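PDB 4H0N: DNMT2 from Spodoptera frugiperda, which probably methylates cytosine 38 in the anticodon loop of tRNA(Asp) and probably also methylates cytosine in DNA. Local coordinates for residues N40-H45 / Y300-N305. The protein carries 3 engineered substitutions. Sequence-based numbering, arbitrary orientation.
Sequences NSVYKH and YNLPTN
Pro303 lays its ring over one face of the His45 imidazole, a CH-pi contact with Pro303 CG 4.1 Å from the ring centroid and 27° off the ring normal. The same carbon reaches the root of the imidazole, Pro303 CG lying 3.7 Å from His45 CG. At the edge of that ring His45 CD2 approaches the carbonyl of Asn301, 3.4 Å from Asn301 O. One turn back along the helix, Val42 CG1 is anti to the backbone N (chi1 171°) and so turns to Tyr300 and Leu302. It lies 3.6 Å from Tyr300 OH and touches Leu302 CD2. Val42 CG2, beside the backbone N, meets Pro303 CD at 4.1 Å. Pro303 thus borders both helix residues, and an alanine here, lacking CG and CD, would probably leave the His45 imidazole less firmly covered and Val42 CG2 less well packed. His45 has CG anti to its backbone N (chi1 177°), which swings the imidazole out to the 300-305 chain. No hydrogen bond joins the two segments directly; Asn46 bridges them, its ND2 bonding to both Val42 O and Asn301 O. The Tyr300 hydroxyl bonds to the carbonyl of Ile13, and the Tyr300 side chain comes within about 7 Å (nearest atoms) of the bound S-adenosyl-L-homocysteine, so this buried end probably lies in the cofactor pocket's second shell. In this Rossmann-like methyltransferase fold, helix 37-46 follows strand 27-33 and leads to edge strand 52-53; the 300-305 loop joins helices 287-293 and 308-316, Leu302 touching both and Val42 reaching Leu314 of the second.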
ATOM      1  N   ASN A  40      -4.456  -9.393  10.852  1.00 33.71           N
ATOM      2  CA  ASN A  40      -5.333 -10.538  10.638  1.00 32.00           C
ATOM      3  C   ASN A  40      -6.743 -10.281  11.165  1.00 34.06           C
ATOM      4  O   ASN A  40      -7.729 -10.669  10.532  1.00 35.63           O
ATOM      5  CB  ASN A  40      -4.761 -11.800  11.297  1.00 33.85           C
ATOM      6  CG  ASN A  40      -3.491 -12.296  10.626  1.00 39.97           C
ATOM      7  OD1 ASN A  40      -3.201 -11.949   9.482  1.00 44.73           O
ATOM      8  ND2 ASN A  40      -2.729 -13.117  11.339  1.00 37.56           N
ATOM      9  N   SER A  41      -6.836  -9.619  12.317  1.00 26.56           N
ATOM     10  CA  SER A  41      -8.127  -9.357  12.946  1.00 28.00           C
ATOM     11  C   SER A  41      -8.939  -8.405  12.083  1.00 26.38           C
ATOM     12  O   SER A  41     -10.149  -8.562  11.928  1.00 24.88           O
ATOM     13  CB  SER A  41      -7.940  -8.762  14.340  1.00 44.06           C
ATOM     14  OG  SER A  41      -7.601  -7.390  14.260  1.00 53.31           O
ATOM     15  N   VAL A  42      -8.257  -7.416  11.521  1.00 23.92           N
ATOM     16  CA  VAL A  42      -8.878  -6.470  10.609  1.00 22.94           C
ATOM     17  C   VAL A  42      -9.311  -7.193   9.343  1.00 22.81           C
ATOM     18  O   VAL A  42     -10.398  -6.954   8.817  1.00 25.74           O
ATOM     19  CB  VAL A  42      -7.899  -5.350  10.246  1.00 22.14           C
ATOM     20  CG1 VAL A  42      -8.464  -4.479   9.135  1.00 21.97           C
ATOM     21  CG2 VAL A  42      -7.573  -4.529  11.482  1.00 22.44           C
ATOM     22  N   TYR A  43      -8.454  -8.086   8.862  1.00 28.69           N
ATOM     23  CA  TYR A  43      -8.756  -8.863   7.666  1.00 30.94           C
ATOM     24  C   TYR A  43      -9.981  -9.744   7.896  1.00 34.81           C
ATOM     25  O   TYR A  43     -10.852  -9.838   7.032  1.00 33.24           O
ATOM     26  CB  TYR A  43      -7.549  -9.718   7.245  1.00 23.83           C
ATOM     27  CG  TYR A  43      -7.715 -10.415   5.906  1.00 26.14           C
ATOM     28  CD1 TYR A  43      -7.056  -9.951   4.775  1.00 27.51           C
ATOM     29  CD2 TYR A  43      -8.530 -11.533   5.773  1.00 22.15           C
ATOM     30  CE1 TYR A  43      -7.207 -10.579   3.546  1.00 25.91           C
ATOM     31  CE2 TYR A  43      -8.693 -12.161   4.553  1.00 37.62           C
ATOM     32  CZ  TYR A  43      -8.029 -11.684   3.437  1.00 32.83           C
ATOM     33  OH  TYR A  43      -8.185 -12.319   2.216  1.00 29.18           O
ATOM     34  N   LYS A  44     -10.042 -10.388   9.058  1.00 44.68           N
ATOM     35  CA  LYS A  44     -11.145 -11.294   9.370  1.00 44.16           C
ATOM     36  C   LYS A  44     -12.462 -10.540   9.483  1.00 44.27           C
ATOM     37  O   LYS A  44     -13.535 -11.082   9.217  1.00 48.06           O
ATOM     38  CB  LYS A  44     -10.869 -12.058  10.665  1.00 31.15           C
ATOM     39  CG  LYS A  44     -10.721 -13.559  10.468  1.00 42.90           C
ATOM     40  CD  LYS A  44     -10.732 -14.328  11.788  1.00 54.14           C
ATOM     41  CE  LYS A  44     -12.087 -14.260  12.480  1.00 62.37           C
ATOM     42  NZ  LYS A  44     -12.224 -13.075  13.382  1.00 68.89           N
ATOM     43  N   HIS A  45     -12.367  -9.279   9.879  1.00 35.72           N
ATOM     44  CA  HIS A  45     -13.540  -8.456  10.075  1.00 31.36           C
ATOM     45  C   HIS A  45     -14.234  -8.201   8.745  1.00 32.84           C
ATOM     46  O   HIS A  45     -15.462  -8.211   8.661  1.00 34.14           O
ATOM     47  CB  HIS A  45     -13.149  -7.133  10.732  1.00 31.45           C
ATOM     48  CG  HIS A  45     -14.291  -6.189  10.902  1.00 39.52           C
ATOM     49  ND1 HIS A  45     -15.237  -6.332  11.897  1.00 43.10           N
ATOM     50  CD2 HIS A  45     -14.655  -5.093  10.192  1.00 44.13           C
ATOM     51  CE1 HIS A  45     -16.126  -5.360  11.794  1.00 49.85           C
ATOM     52  NE2 HIS A  45     -15.799  -4.597  10.773  1.00 50.15           N
ATOM     53  N   TYR A 300     -15.937  -1.640   3.112  1.00 28.16           N
ATOM     54  CA  TYR A 300     -14.756  -1.935   3.909  1.00 27.49           C
ATOM     55  C   TYR A 300     -14.671  -0.981   5.088  1.00 32.08           C
ATOM     56  O   TYR A 300     -14.581   0.235   4.911  1.00 36.58           O
ATOM     57  CB  TYR A 300     -13.486  -1.826   3.064  1.00 25.12           C
ATOM     58  CG  TYR A 300     -12.266  -2.417   3.726  1.00 24.41           C
ATOM     59  CD1 TYR A 300     -11.822  -3.688   3.390  1.00 24.10           C
ATOM     60  CD2 TYR A 300     -11.560  -1.711   4.696  1.00 26.72           C
ATOM     61  CE1 TYR A 300     -10.710  -4.242   3.991  1.00 29.20           C
ATOM     62  CE2 TYR A 300     -10.440  -2.258   5.306  1.00 25.06           C
ATOM     63  CZ  TYR A 300     -10.021  -3.526   4.947  1.00 26.16           C
ATOM     64  OH  TYR A 300      -8.915  -4.086   5.540  1.00 23.69           O
ATOM     65  N   ASN A 301     -14.697  -1.545   6.289  1.00 39.47           N
ATOM     66  CA  ASN A 301     -14.629  -0.753   7.505  1.00 50.46           C
ATOM     67  C   ASN A 301     -13.643  -1.344   8.494  1.00 51.19           C
ATOM     68  O   ASN A 301     -13.350  -2.538   8.449  1.00 49.58           O
ATOM     69  CB  ASN A 301     -16.013  -0.635   8.144  1.00 72.90           C
ATOM     70  CG  ASN A 301     -16.961   0.228   7.326  1.00 88.29           C
ATOM     71  OD1 ASN A 301     -16.541   1.177   6.655  1.00 90.29           O
ATOM     72  ND2 ASN A 301     -18.250  -0.097   7.380  1.00 93.68           N
ATOM     73  N   LEU A 302     -13.127  -0.502   9.385  1.00 51.59           N
ATOM     74  CA  LEU A 302     -12.186  -0.955  10.400  1.00 45.18           C
ATOM     75  C   LEU A 302     -12.895  -1.243  11.717  1.00 41.73           C
ATOM     76  O   LEU A 302     -13.851  -0.556  12.079  1.00 34.52           O
ATOM     77  CB  LEU A 302     -11.079   0.083  10.618  1.00 38.57           C
ATOM     78  CG  LEU A 302     -10.181   0.446   9.433  1.00 31.79           C
ATOM     79  CD1 LEU A 302      -9.091   1.411   9.880  1.00 27.35           C
ATOM     80  CD2 LEU A 302      -9.572  -0.793   8.796  1.00 26.29           C
ATOM     81  N   PRO A 303     -12.432  -2.274  12.434  1.00 65.69           N
ATOM     82  CA  PRO A 303     -12.938  -2.561  13.779  1.00 71.09           C
ATOM     83  C   PRO A 303     -12.675  -1.401  14.737  1.00 81.62           C
ATOM     84  O   PRO A 303     -11.576  -0.843  14.748  1.00 84.22           O
ATOM     85  CB  PRO A 303     -12.116  -3.782  14.202  1.00 44.40           C
ATOM     86  CG  PRO A 303     -11.733  -4.443  12.918  1.00 35.46           C
ATOM     87  CD  PRO A 303     -11.497  -3.311  11.960  1.00 39.38           C
ATOM     88  N   THR A 304     -13.680  -1.048  15.532  1.00 85.59           N
ATOM     89  CA  THR A 304     -13.536   0.004  16.536  1.00 83.72           C
ATOM     90  C   THR A 304     -12.715  -0.456  17.740  1.00 76.48           C
ATOM     91  O   THR A 304     -12.433   0.334  18.641  1.00 76.37           O
ATOM     92  CB  THR A 304     -14.907   0.494  17.037  1.00 78.97           C
ATOM     93  OG1 THR A 304     -15.796  -0.623  17.166  1.00 76.33           O
ATOM     94  CG2 THR A 304     -15.502   1.510  16.066  1.00 78.11           C
ATOM     95  N   ASN A 305     -12.339  -1.732  17.755  1.00 58.90           N
ATOM     96  CA  ASN A 305     -11.558  -2.271  18.862  1.00 63.18           C
ATOM     97  C   ASN A 305     -10.056  -2.001  18.726  1.00 65.97           C
ATOM     98  O   ASN A 305      -9.313  -2.103  19.704  1.00 75.38           O
ATOM     99  CB  ASN A 305     -11.866  -3.761  19.097  1.00 71.87           C
ATOM    100  CG  ASN A 305     -10.745  -4.686  18.642  1.00 81.70           C
ATOM    101  OD1 ASN A 305      -9.725  -4.830  19.323  1.00 89.73           O
ATOM    102  ND2 ASN A 305     -10.949  -5.350  17.506  1.00 78.06           N
TER